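PDB 1IAP: guanine nucleotide exchange factor p115rhogef from Homo sapiens, which probably activates Rho GTPases by promoting nucleotide exchange, and carries an N-terminal RGS-like domain that probably engages heterotrimeric G protein alpha subunits. Local coordinates for residues 34-39 against 56-61. Residues are numbered along the deposited sequence; the frame is centred on the assembly and turned at random.
Sequences LLCCLH and LDFYHS
Phe58 lays the rim of its ring against Cys36, reaching across from one helix to another whose nearest alpha carbons, those of His39 and Phe58, are 7.1 Å apart. With CG anti to the backbone N (chi1 175°), the ring is carried out from its own helix until CZ and CE1, at its far end, reach the other. A long, flat, apolar side chain suits this place, because its C-H rim can meet the sulfur and carbonyl oxygen of Cys36 and the methylene of His39 together. The Cys36 sulfur takes a slanting position rather than sitting squarely over the face: SG is 3.4 Å from Phe58 CZ and 4.4 Å from the ring centroid, 58° off the ring normal, an oblique sulfur-aromatic contact. Cysteine suits its position because its one large, polarisable atom reaches the ring from a short side chain. The backbone of the same residue also takes part, since Cys36 O lies in the plane of the ring at its edge, 3.3 Å from Phe58 CE1, where the slightly positive C-H rim of a phenyl group would probably favour a carbonyl oxygen.

The contact, buried on both sides, joins helices 32-43 and 48-63 in the all-helical RGS-like domain, and Val101 of helix 91-103 touches both Cys36 and Phe58. Replacing Phe58 by an alanine would probably open a gap facing Cys36 and cost its sulfur this aromatic neighbour. His39 adds its methylene to the same rim, CB standing 4.0 Å from Phe58 CD1. Its imidazole turns elsewhere, NE2 hydrogen-bonding to the carbonyl oxygen of Ala180 in helix 171-187; histidine thus offers apolar carbon to the phenyl ring and a polar end to a neighbouring helix. Phe62 meets both rings, edge-to-face with His39 and at about 60° to Phe58.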
ATOM      1  N   LEU A  34      -4.113  -1.611   4.171  1.00 21.31           N
ATOM      2  CA  LEU A  34      -2.747  -1.778   3.688  1.00 18.75           C
ATOM      3  C   LEU A  34      -2.358  -0.641   2.748  1.00 15.46           C
ATOM      4  O   LEU A  34      -1.278  -0.092   2.871  1.00 19.76           O
ATOM      5  CB  LEU A  34      -2.575  -3.127   2.972  1.00 22.21           C
ATOM      6  CG  LEU A  34      -1.199  -3.454   2.363  1.00 21.96           C
ATOM      7  CD1 LEU A  34      -0.090  -3.405   3.420  1.00 19.11           C
ATOM      8  CD2 LEU A  34      -1.244  -4.831   1.717  1.00 24.14           C
ATOM      9  N   LEU A  35      -3.258  -0.278   1.837  1.00 19.09           N
ATOM     10  CA  LEU A  35      -2.985   0.794   0.884  1.00 22.70           C
ATOM     11  C   LEU A  35      -2.773   2.123   1.600  1.00 22.24           C
ATOM     12  O   LEU A  35      -1.934   2.927   1.199  1.00 22.45           O
ATOM     13  CB  LEU A  35      -4.124   0.912  -0.127  1.00 19.16           C
ATOM     14  CG  LEU A  35      -4.299  -0.287  -1.066  1.00 21.99           C
ATOM     15  CD1 LEU A  35      -5.556  -0.112  -1.892  1.00 20.51           C
ATOM     16  CD2 LEU A  35      -3.067  -0.450  -1.951  1.00 18.09           C
ATOM     17  N   CYS A  36      -3.530   2.329   2.670  1.00 23.05           N
ATOM     18  CA  CYS A  36      -3.443   3.540   3.474  1.00 21.42           C
ATOM     19  C   CYS A  36      -2.057   3.655   4.116  1.00 21.63           C
ATOM     20  O   CYS A  36      -1.414   4.705   4.052  1.00 21.26           O
ATOM     21  CB  CYS A  36      -4.539   3.525   4.542  1.00 22.85           C
ATOM     22  SG  CYS A  36      -4.482   4.896   5.705  1.00 23.23           S
ATOM     23  N   CYS A  37      -1.585   2.555   4.697  1.00 19.05           N
ATOM     24  CA  CYS A  37      -0.276   2.523   5.339  1.00 23.59           C
ATOM     25  C   CYS A  37       0.849   2.803   4.344  1.00 27.04           C
ATOM     26  O   CYS A  37       1.808   3.503   4.667  1.00 25.40           O
ATOM     27  CB  CYS A  37      -0.039   1.167   6.010  1.00 24.06           C
ATOM     28  SG  CYS A  37      -0.982   0.900   7.532  1.00 26.99           S
ATOM     29  N   LEU A  38       0.728   2.256   3.136  1.00 20.74           N
ATOM     30  CA  LEU A  38       1.747   2.460   2.108  1.00 18.43           C
ATOM     31  C   LEU A  38       1.788   3.926   1.668  1.00 21.09           C
ATOM     32  O   LEU A  38       2.863   4.508   1.533  1.00 23.03           O
ATOM     33  CB  LEU A  38       1.487   1.546   0.902  1.00 20.45           C
ATOM     34  CG  LEU A  38       1.481   0.033   1.150  1.00 26.19           C
ATOM     35  CD1 LEU A  38       1.174  -0.725  -0.154  1.00 23.05           C
ATOM     36  CD2 LEU A  38       2.822  -0.411   1.716  1.00 21.49           C
ATOM     37  N   HIS A  39       0.616   4.530   1.472  1.00 20.82           N
ATOM     38  CA  HIS A  39       0.556   5.926   1.050  1.00 26.30           C
ATOM     39  C   HIS A  39       1.028   6.875   2.147  1.00 25.98           C
ATOM     40  O   HIS A  39       1.575   7.944   1.863  1.00 25.29           O
ATOM     41  CB  HIS A  39      -0.853   6.296   0.597  1.00 21.69           C
ATOM     42  CG  HIS A  39      -1.211   5.759  -0.754  1.00 20.34           C
ATOM     43  ND1 HIS A  39      -2.144   6.359  -1.567  1.00 26.83           N
ATOM     44  CD2 HIS A  39      -0.756   4.678  -1.434  1.00 20.56           C
ATOM     45  CE1 HIS A  39      -2.255   5.670  -2.691  1.00 26.13           C
ATOM     46  NE2 HIS A  39      -1.422   4.646  -2.633  1.00 17.75           N
ATOM     47  N   LEU A  56      -3.972  15.727   1.239  1.00 24.89           N
ATOM     48  CA  LEU A  56      -5.351  15.983   0.845  1.00 24.96           C
ATOM     49  C   LEU A  56      -5.874  14.792   0.042  1.00 25.91           C
ATOM     50  O   LEU A  56      -7.011  14.363   0.231  1.00 27.96           O
ATOM     51  CB  LEU A  56      -5.452  17.267   0.015  1.00 31.05           C
ATOM     52  CG  LEU A  56      -4.921  18.550   0.668  1.00 40.71           C
ATOM     53  CD1 LEU A  56      -5.077  19.720  -0.295  1.00 42.63           C
ATOM     54  CD2 LEU A  56      -5.654  18.832   1.964  1.00 32.32           C
ATOM     55  N   ASP A  57      -5.024  14.246  -0.830  1.00 19.68           N
ATOM     56  CA  ASP A  57      -5.393  13.083  -1.645  1.00 23.86           C
ATOM     57  C   ASP A  57      -5.599  11.888  -0.716  1.00 17.85           C
ATOM     58  O   ASP A  57      -6.548  11.118  -0.873  1.00 26.50           O
ATOM     59  CB  ASP A  57      -4.285  12.750  -2.652  1.00 25.33           C
ATOM     60  CG  ASP A  57      -4.119  13.807  -3.731  1.00 34.33           C
ATOM     61  OD1 ASP A  57      -5.040  14.626  -3.944  1.00 42.61           O
ATOM     62  OD2 ASP A  57      -3.054  13.803  -4.384  1.00 40.62           O
ATOM     63  N   PHE A  58      -4.685  11.749   0.241  1.00 21.15           N
ATOM     64  CA  PHE A  58      -4.722  10.681   1.233  1.00 27.05           C
ATOM     65  C   PHE A  58      -6.035  10.796   2.002  1.00 25.21           C
ATOM     66  O   PHE A  58      -6.687   9.792   2.279  1.00 24.03           O
ATOM     67  CB  PHE A  58      -3.517  10.819   2.171  1.00 24.41           C
ATOM     68  CG  PHE A  58      -3.500   9.842   3.316  1.00 26.56           C
ATOM     69  CD1 PHE A  58      -2.835   8.626   3.196  1.00 24.04           C
ATOM     70  CD2 PHE A  58      -4.085  10.169   4.540  1.00 26.35           C
ATOM     71  CE1 PHE A  58      -2.747   7.746   4.276  1.00 26.77           C
ATOM     72  CE2 PHE A  58      -4.004   9.295   5.627  1.00 30.94           C
ATOM     73  CZ  PHE A  58      -3.329   8.081   5.493  1.00 29.58           C
ATOM     74  N   TYR A  59      -6.420  12.031   2.329  1.00 20.87           N
ATOM     75  CA  TYR A  59      -7.669  12.276   3.038  1.00 19.40           C
ATOM     76  C   TYR A  59      -8.857  11.827   2.196  1.00 23.44           C
ATOM     77  O   TYR A  59      -9.697  11.053   2.655  1.00 18.35           O
ATOM     78  CB  TYR A  59      -7.811  13.767   3.391  1.00 22.17           C
ATOM     79  CG  TYR A  59      -9.181  14.149   3.891  1.00 22.81           C
ATOM     80  CD1 TYR A  59      -9.550  13.932   5.219  1.00 29.13           C
ATOM     81  CD2 TYR A  59     -10.130  14.696   3.025  1.00 25.82           C
ATOM     82  CE1 TYR A  59     -10.837  14.247   5.669  1.00 28.39           C
ATOM     83  CE2 TYR A  59     -11.409  15.011   3.461  1.00 32.86           C
ATOM     84  CZ  TYR A  59     -11.757  14.785   4.780  1.00 29.36           C
ATOM     85  OH  TYR A  59     -13.028  15.096   5.203  1.00 36.68           O
ATOM     86  N   HIS A  60      -8.906  12.287   0.947  1.00 16.76           N
ATOM     87  CA  HIS A  60     -10.008  11.947   0.059  1.00 24.17           C
ATOM     88  C   HIS A  60     -10.115  10.461  -0.281  1.00 21.64           C
ATOM     89  O   HIS A  60     -11.207   9.954  -0.515  1.00 22.05           O
ATOM     90  CB  HIS A  60      -9.940  12.790  -1.217  1.00 29.64           C
ATOM     91  CG  HIS A  60     -10.234  14.242  -0.991  1.00 37.65           C
ATOM     92  ND1 HIS A  60     -11.470  14.694  -0.582  1.00 37.36           N
ATOM     93  CD2 HIS A  60      -9.445  15.337  -1.086  1.00 42.42           C
ATOM     94  CE1 HIS A  60     -11.428  16.006  -0.430  1.00 42.76           C
ATOM     95  NE2 HIS A  60     -10.210  16.421  -0.729  1.00 45.65           N
ATOM     96  N   SER A  61      -8.982   9.768  -0.273  1.00 19.95           N
ATOM     97  CA  SER A  61      -8.942   8.345  -0.590  1.00 22.71           C
ATOM     98  C   SER A  61      -9.228   7.395   0.571  1.00 28.40           C
ATOM     99  O   SER A  61      -9.883   6.365   0.380  1.00 22.65           O
ATOM    100  CB  SER A  61      -7.580   7.972  -1.190  1.00 24.72           C
ATOM    101  OG  SER A  61      -7.402   8.539  -2.476  1.00 26.55           O
TER